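Thiazoline oxidase/subtilisin-like protease (Prochloron didemni, PDB 4H6X) is a subtilisin-like protease that probably cleaves and macrocyclises precursor peptides during maturation of the cyanobactin patellamide. Local coordinates at residues 66-71 with 101-106. Sequence-based numbering, arbitrary orientation.
Sequences EPITPE and KDRIVL
Arg-103 and Ile-104, on the first turn of helix 101-118, hold the loop that leads into helix 70-82 by a bidentate side-chain-to-backbone hydrogen bond and a small apolar contact, near the periphery of the subtilase fold. The grip is end-on: NH1 and NH2 of Arg-103 both donate to Glu-66 O, each nitrogen 2.8 Å from that oxygen. The oxygen lies close to the guanidinium plane, and both N-H...O angles are bent (141° and 142°), as expected when two donors share one acceptor. NH1 lies in the carbonyl plane, NH2 above it. Over one guanidinium face sits Ile-68, its CD1 3.2 Å from Arg-103 NH1, toward the rim of the group. With CG1 beside its backbone N (chi1 -52°), Ile-68 sends that branch to the arginine and leaves CG2 to meet Ile-104 CG1 at 3.8 Å; Tyr-73 touches both isoleucines. Asp-140 forms a salt bridge to Arg-103 NH2. A methionine in place of Arg-103 would probably leave Glu-66 O without either of these two donors and remove this cationic partner of Asp-140. The chemistry implies that one cation, probably polarised by Asp-140, fixes the loop through a main-chain carbonyl, independently of the Glu-66 carboxylate, which lies at the end of a side chain leading off from the helix.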
loop_
_atom_site.group_PDB
_atom_site.type_symbol
_atom_site.label_atom_id
_atom_site.label_comp_id
_atom_site.label_asym_id
_atom_site.label_seq_id
_atom_site.Cartn_x
_atom_site.Cartn_y
_atom_site.Cartn_z
ATOM N N GLU A 66 7.790 18.046 15.452
ATOM C CA GLU A 66 8.846 17.463 16.272
ATOM C C GLU A 66 8.916 15.951 16.062
ATOM O O GLU A 66 7.878 15.277 16.042
ATOM C CB GLU A 66 8.634 17.795 17.755
ATOM C CG GLU A 66 9.189 19.154 18.168
ATOM C CD GLU A 66 10.689 19.258 17.947
ATOM O OE1 GLU A 66 11.453 18.625 18.714
ATOM O OE2 GLU A 66 11.106 19.966 16.998
ATOM N N PRO A 67 10.138 15.414 15.891
ATOM C CA PRO A 67 10.306 13.967 15.813
ATOM C C PRO A 67 9.706 13.295 17.045
ATOM O O PRO A 67 9.705 13.880 18.123
ATOM C CB PRO A 67 11.832 13.783 15.772
ATOM C CG PRO A 67 12.399 15.074 16.271
ATOM C CD PRO A 67 11.430 16.117 15.801
ATOM N N ILE A 68 9.146 12.105 16.850
ATOM C CA ILE A 68 8.541 11.324 17.920
ATOM C C ILE A 68 9.644 10.456 18.517
ATOM O O ILE A 68 10.402 9.838 17.772
ATOM C CB ILE A 68 7.407 10.416 17.378
ATOM C CG1 ILE A 68 6.391 11.222 16.545
ATOM C CG2 ILE A 68 6.741 9.619 18.510
ATOM C CD1 ILE A 68 5.233 11.800 17.325
ATOM N N THR A 69 9.730 10.403 19.848
ATOM C CA THR A 69 10.778 9.612 20.513
ATOM C C THR A 69 10.555 8.105 20.330
ATOM O O THR A 69 9.409 7.660 20.149
ATOM C CB THR A 69 10.892 9.913 22.031
ATOM O OG1 THR A 69 9.680 9.549 22.692
ATOM C CG2 THR A 69 11.186 11.382 22.287
ATOM N N PRO A 70 11.649 7.315 20.368
ATOM C CA PRO A 70 11.488 5.862 20.388
ATOM C C PRO A 70 10.619 5.410 21.562
ATOM O O PRO A 70 9.834 4.470 21.425
ATOM C CB PRO A 70 12.927 5.351 20.544
ATOM C CG PRO A 70 13.773 6.435 19.960
ATOM C CD PRO A 70 13.067 7.719 20.287
ATOM N N GLU A 71 10.737 6.099 22.700
ATOM C CA GLU A 71 9.965 5.748 23.892
ATOM C C GLU A 71 8.464 5.868 23.639
ATOM O O GLU A 71 7.685 5.017 24.073
ATOM C CB GLU A 71 10.384 6.612 25.097
ATOM C CG GLU A 71 11.828 6.421 25.571
ATOM C CD GLU A 71 12.872 6.827 24.551
ATOM O OE1 GLU A 71 12.828 7.963 24.030
ATOM O OE2 GLU A 71 13.753 5.996 24.259
ATOM N N LYS A 101 -0.081 10.185 20.165
ATOM C CA LYS A 101 -0.782 8.972 19.727
ATOM C C LYS A 101 -1.339 9.046 18.296
ATOM O O LYS A 101 -1.293 8.054 17.570
ATOM C CB LYS A 101 -1.910 8.614 20.694
ATOM C CG LYS A 101 -3.061 9.615 20.732
ATOM C CD LYS A 101 -4.158 9.151 21.685
ATOM C CE LYS A 101 -5.313 10.134 21.732
ATOM N NZ LYS A 101 -6.479 9.597 22.499
ATOM N N ASP A 102 -1.885 10.204 17.915
ATOM C CA ASP A 102 -2.527 10.365 16.607
ATOM C C ASP A 102 -1.483 10.291 15.497
ATOM O O ASP A 102 -1.660 9.551 14.524
ATOM C CB ASP A 102 -3.286 11.693 16.514
ATOM C CG ASP A 102 -4.470 11.761 17.450
ATOM O OD1 ASP A 102 -5.244 10.784 17.521
ATOM O OD2 ASP A 102 -4.636 12.814 18.110
ATOM N N ARG A 103 -0.385 11.027 15.670
ATOM C CA ARG A 103 0.733 10.985 14.718
ATOM C C ARG A 103 1.370 9.607 14.683
ATOM O O ARG A 103 1.812 9.158 13.628
ATOM C CB ARG A 103 1.814 12.014 15.062
ATOM C CG ARG A 103 1.380 13.468 14.928
ATOM C CD ARG A 103 2.494 14.393 15.418
ATOM N NE ARG A 103 3.722 14.186 14.663
ATOM C CZ ARG A 103 4.952 14.423 15.117
ATOM N NH1 ARG A 103 5.143 14.871 16.347
ATOM N NH2 ARG A 103 5.998 14.205 14.329
ATOM N N ILE A 104 1.437 8.939 15.836
ATOM C CA ILE A 104 2.034 7.598 15.882
ATOM C C ILE A 104 1.211 6.608 15.049
ATOM O O ILE A 104 1.780 5.828 14.304
ATOM C CB ILE A 104 2.246 7.095 17.328
ATOM C CG1 ILE A 104 3.424 7.847 17.981
ATOM C CG2 ILE A 104 2.531 5.594 17.361
ATOM C CD1 ILE A 104 3.487 7.706 19.491
ATOM N N VAL A 105 -0.112 6.638 15.193
ATOM C CA VAL A 105 -0.995 5.791 14.382
ATOM C C VAL A 105 -0.630 5.941 12.905
ATOM O O VAL A 105 -0.431 4.947 12.216
ATOM C CB VAL A 105 -2.502 6.086 14.606
ATOM C CG1 VAL A 105 -3.378 5.335 13.597
ATOM C CG2 VAL A 105 -2.928 5.709 16.018
ATOM N N LEU A 106 -0.522 7.188 12.442
ATOM C CA LEU A 106 -0.205 7.481 11.029
ATOM C C LEU A 106 1.195 7.040 10.630
ATOM O O LEU A 106 1.391 6.472 9.544
ATOM C CB LEU A 106 -0.376 8.977 10.729
ATOM C CG LEU A 106 -0.758 9.301 9.280
ATOM C CD1 LEU A 106 -2.182 8.851 8.994
ATOM C CD2 LEU A 106 -0.595 10.789 8.988
#